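Local coordinates for protein Fc fragment of IgE receptor II (Bos taurus, PDB 6PWS) that probably serves as a low-affinity IgE receptor (CD23) and binds mannose-type sugars through calcium in its C-type lectin domain, at residues A12-Q17 / Y21-G26. Sequence-based numbering, arbitrary orientation.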
ATOM      1  N   ALA A  12       2.703  17.899  -3.954  1.00 13.39           N
ATOM      2  CA  ALA A  12       3.603  16.812  -3.590  1.00 12.57           C
ATOM      3  C   ALA A  12       3.057  15.432  -3.971  1.00 10.89           C
ATOM      4  O   ALA A  12       3.807  14.458  -3.893  1.00 11.79           O
ATOM      5  CB  ALA A  12       4.025  16.818  -2.107  1.00 13.58           C
ATOM      6  N   TRP A  13       1.807  15.321  -4.400  1.00  9.07           N
ATOM      7  CA  TRP A  13       1.224  14.062  -4.844  1.00  8.20           C
ATOM      8  C   TRP A  13       1.390  13.907  -6.358  1.00  7.81           C
ATOM      9  O   TRP A  13       1.615  14.882  -7.080  1.00  9.46           O
ATOM     10  CB  TRP A  13      -0.259  14.018  -4.479  1.00  8.22           C
ATOM     11  CG  TRP A  13      -0.561  13.973  -3.008  1.00  8.46           C
ATOM     12  CD1 TRP A  13      -0.273  14.923  -2.078  1.00  9.53           C
ATOM     13  CD2 TRP A  13      -1.258  12.930  -2.315  1.00  7.42           C
ATOM     14  NE1 TRP A  13      -0.733  14.536  -0.842  1.00  9.86           N
ATOM     15  CE2 TRP A  13      -1.341  13.311  -0.962  1.00  8.38           C
ATOM     16  CE3 TRP A  13      -1.805  11.701  -2.705  1.00  7.33           C
ATOM     17  CZ2 TRP A  13      -1.956  12.505   0.002  1.00  8.46           C
ATOM     18  CZ3 TRP A  13      -2.406  10.901  -1.751  1.00  7.56           C
ATOM     19  CH2 TRP A  13      -2.481  11.309  -0.415  1.00  8.04           C
ATOM     20  N   ILE A  14       1.256  12.667  -6.833  1.00  6.78           N
ATOM     21  CA  ILE A  14       1.545  12.288  -8.216  1.00  6.67           C
ATOM     22  C   ILE A  14       0.283  11.697  -8.839  1.00  7.10           C
ATOM     23  O   ILE A  14      -0.313  10.766  -8.279  1.00  7.08           O
ATOM     24  CB  ILE A  14       2.689  11.254  -8.264  1.00  7.24           C
ATOM     25  CG1 ILE A  14       3.929  11.751  -7.507  1.00  8.36           C
ATOM     26  CG2 ILE A  14       3.028  10.899  -9.711  1.00  7.64           C
ATOM     27  CD1 ILE A  14       4.567  13.018  -8.075  1.00  9.60           C
ATOM     28  N   TYR A  15      -0.096  12.203 -10.014  1.00  8.01           N
ATOM     29  CA  TYR A  15      -1.311  11.769 -10.691  1.00  8.71           C
ATOM     30  C   TYR A  15      -1.094  10.518 -11.545  1.00  8.94           C
ATOM     31  O   TYR A  15      -0.121  10.427 -12.303  1.00 10.32           O
ATOM     32  CB  TYR A  15      -1.836  12.898 -11.597  1.00  9.41           C
ATOM     33  CG  TYR A  15      -3.000  12.400 -12.423  1.00 10.32           C
ATOM     34  CD1 TYR A  15      -4.246  12.216 -11.842  1.00 10.91           C
ATOM     35  CD2 TYR A  15      -2.841  12.034 -13.755  1.00 11.39           C
ATOM     36  CE1 TYR A  15      -5.300  11.708 -12.560  1.00 11.33           C
ATOM     37  CE2 TYR A  15      -3.899  11.524 -14.486  1.00 11.93           C
ATOM     38  CZ  TYR A  15      -5.128  11.369 -13.879  1.00 11.79           C
ATOM     39  OH  TYR A  15      -6.194  10.849 -14.567  1.00 12.71           O
ATOM     40  N   PHE A  16      -2.034   9.573 -11.457  1.00  8.64           N
ATOM     41  CA  PHE A  16      -2.083   8.450 -12.394  1.00  9.06           C
ATOM     42  C   PHE A  16      -3.509   7.926 -12.465  1.00  9.18           C
ATOM     43  O   PHE A  16      -4.086   7.563 -11.434  1.00  8.98           O
ATOM     44  CB  PHE A  16      -1.132   7.318 -11.986  1.00  9.50           C
ATOM     45  CG  PHE A  16      -1.177   6.135 -12.918  1.00 10.04           C
ATOM     46  CD1 PHE A  16      -0.489   6.161 -14.120  1.00 11.13           C
ATOM     47  CD2 PHE A  16      -1.909   5.000 -12.598  1.00 10.76           C
ATOM     48  CE1 PHE A  16      -0.525   5.086 -14.984  1.00 12.30           C
ATOM     49  CE2 PHE A  16      -1.956   3.928 -13.466  1.00 11.50           C
ATOM     50  CZ  PHE A  16      -1.259   3.970 -14.656  1.00 12.49           C
ATOM     51  N   GLN A  17      -4.071   7.883 -13.678  1.00 10.44           N
ATOM     52  CA  GLN A  17      -5.358   7.242 -13.955  1.00 11.16           C
ATOM     53  C   GLN A  17      -6.401   7.441 -12.861  1.00 11.24           C
ATOM     54  O   GLN A  17      -6.815   6.491 -12.182  1.00 11.87           O
ATOM     55  CB  GLN A  17      -5.163   5.758 -14.287  1.00 12.73           C
ATOM     56  CG  GLN A  17      -4.362   5.553 -15.560  1.00 15.44           C
ATOM     57  CD  GLN A  17      -4.332   4.116 -16.031  1.00 18.16           C
ATOM     58  OE1 GLN A  17      -4.851   3.212 -15.368  1.00 19.04           O
ATOM     59  NE2 GLN A  17      -3.720   3.894 -17.188  1.00 19.14           N
ATOM     60  N   TYR A  21      -1.205   9.853  -5.782  1.00  6.10           N
ATOM     61  CA  TYR A  21      -0.377   8.967  -4.975  1.00  5.80           C
ATOM     62  C   TYR A  21       0.678   9.761  -4.226  1.00  5.77           C
ATOM     63  O   TYR A  21       1.275  10.702  -4.768  1.00  6.76           O
ATOM     64  CB  TYR A  21       0.274   7.887  -5.859  1.00  5.69           C
ATOM     65  CG  TYR A  21      -0.748   7.047  -6.597  1.00  5.80           C
ATOM     66  CD1 TYR A  21      -1.293   7.479  -7.795  1.00  5.99           C
ATOM     67  CD2 TYR A  21      -1.182   5.831  -6.085  1.00  5.78           C
ATOM     68  CE1 TYR A  21      -2.247   6.722  -8.467  1.00  6.48           C
ATOM     69  CE2 TYR A  21      -2.128   5.058  -6.755  1.00  5.95           C
ATOM     70  CZ  TYR A  21      -2.653   5.510  -7.948  1.00  5.99           C
ATOM     71  OH  TYR A  21      -3.578   4.779  -8.665  1.00  6.71           O
ATOM     72  N   TYR A  22       0.925   9.345  -2.988  1.00  5.62           N
ATOM     73  CA  TYR A  22       1.911   9.974  -2.119  1.00  5.75           C
ATOM     74  C   TYR A  22       2.954   8.927  -1.763  1.00  5.27           C
ATOM     75  O   TYR A  22       2.619   7.887  -1.182  1.00  5.68           O
ATOM     76  CB  TYR A  22       1.253  10.490  -0.842  1.00  6.41           C
ATOM     77  CG  TYR A  22       2.156  11.406  -0.053  1.00  7.14           C
ATOM     78  CD1 TYR A  22       2.968  10.935   0.971  1.00  8.61           C
ATOM     79  CD2 TYR A  22       2.210  12.753  -0.356  1.00  8.86           C
ATOM     80  CE1 TYR A  22       3.798  11.800   1.676  1.00  9.94           C
ATOM     81  CE2 TYR A  22       3.017  13.619   0.343  1.00 10.19           C
ATOM     82  CZ  TYR A  22       3.807  13.144   1.351  1.00 10.80           C
ATOM     83  OH  TYR A  22       4.614  14.038   2.022  1.00 12.77           O
ATOM     84  N   PHE A  23       4.202   9.184  -2.128  1.00  5.35           N
ATOM     85  CA  PHE A  23       5.308   8.266  -1.852  1.00  5.23           C
ATOM     86  C   PHE A  23       5.985   8.715  -0.559  1.00  5.15           C
ATOM     87  O   PHE A  23       6.948   9.485  -0.567  1.00  6.17           O
ATOM     88  CB  PHE A  23       6.263   8.177  -3.039  1.00  5.47           C
ATOM     89  CG  PHE A  23       5.622   7.578  -4.254  1.00  5.85           C
ATOM     90  CD1 PHE A  23       5.644   6.204  -4.442  1.00  6.39           C
ATOM     91  CD2 PHE A  23       4.942   8.366  -5.169  1.00  6.81           C
ATOM     92  CE1 PHE A  23       5.010   5.630  -5.531  1.00  7.53           C
ATOM     93  CE2 PHE A  23       4.317   7.792  -6.264  1.00  7.53           C
ATOM     94  CZ  PHE A  23       4.348   6.424  -6.443  1.00  7.91           C
ATOM     95  N   GLY A  24       5.430   8.246   0.557  1.00  5.29           N
ATOM     96  CA  GLY A  24       5.932   8.631   1.859  1.00  5.77           C
ATOM     97  C   GLY A  24       7.252   7.962   2.185  1.00  5.61           C
ATOM     98  O   GLY A  24       7.524   6.829   1.781  1.00  5.57           O
ATOM     99  N   GLU A  25       8.068   8.668   2.950  1.00  6.37           N
ATOM    100  CA  GLU A  25       9.379   8.191   3.348  1.00  6.83           C
ATOM    101  C   GLU A  25       9.566   8.507   4.821  1.00  7.14           C
ATOM    102  O   GLU A  25       9.163   9.573   5.298  1.00  8.54           O
ATOM    103  CB  GLU A  25      10.478   8.859   2.508  1.00  7.87           C
ATOM    104  CG  GLU A  25      11.799   8.116   2.469  1.00  8.55           C
ATOM    105  CD  GLU A  25      12.635   8.258   3.721  1.00  8.33           C
ATOM    106  OE1 GLU A  25      12.692   9.376   4.286  1.00 10.12           O
ATOM    107  OE2 GLU A  25      13.257   7.239   4.120  1.00  9.17           O
ATOM    108  N   GLY A  26      10.220   7.583   5.520  1.00  7.10           N
ATOM    109  CA  GLY A  26      10.491   7.699   6.938  1.00  7.63           C
ATOM    110  C   GLY A  26       9.924   6.503   7.676  1.00  7.34           C
ATOM    111  O   GLY A  26       8.816   6.055   7.377  1.00  7.94           O
TER
HETATM  112  O   HOH W   1       4.696  12.086  -2.580  1.00 10.87           O
HETATM  113  O   HOH W   2      -5.345   4.583 -10.825  1.00 10.23           O
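Ile14 and Tyr21 form an antiparallel hydrogen-bonded pair in the hairpin of strands 14-16 and 19-25. Ile14 N donates to Tyr21 O (2.9 Å) and Tyr21 N to Ile14 O (2.8 Å). Beyond this pair water takes over: one molecule donates to Ala12 O and accepts from Phe23 N, bridging the chain segments where they separate just before strand 14-16, and a second donates to both Gln17 O and Tyr21 OH.

On one side of the hairpin, Tyr22 CB sits almost squarely over the six-membered ring of Trp13, a CH-pi contact 3.6 Å from the ring centroid. With CG anti to the backbone N (chi1 -167°), the phenol extends over the pyrrole end of the indole, bringing Tyr22 CD2 within 3.5 Å of Trp13 NE1; the two ring planes meet obliquely at 53°. Across the sheet, the Tyr21 ring turns its edge to the carbonyl oxygens of Ile14 and Phe16, and its CE1 packs 3.7 Å from Phe16 CB. Ile14 CG1 meets the rim of the Phe23 ring more loosely.

Strand 14-16 lies at the edge of the main sheet of the C-type lectin fold, far from the calcium and sugar sites; strand 19-25 pairs in turn with strand 123-131, where Tyr22 bonds to the backbone of Cys128 and Trp13 packs on Cys128 and Arg130. Helix 50-59 covers the other side: Phe55 stacks on Phe16 and touches Ile14 and Phe23, and Glu52 hydrogen-bonds Tyr21 OH.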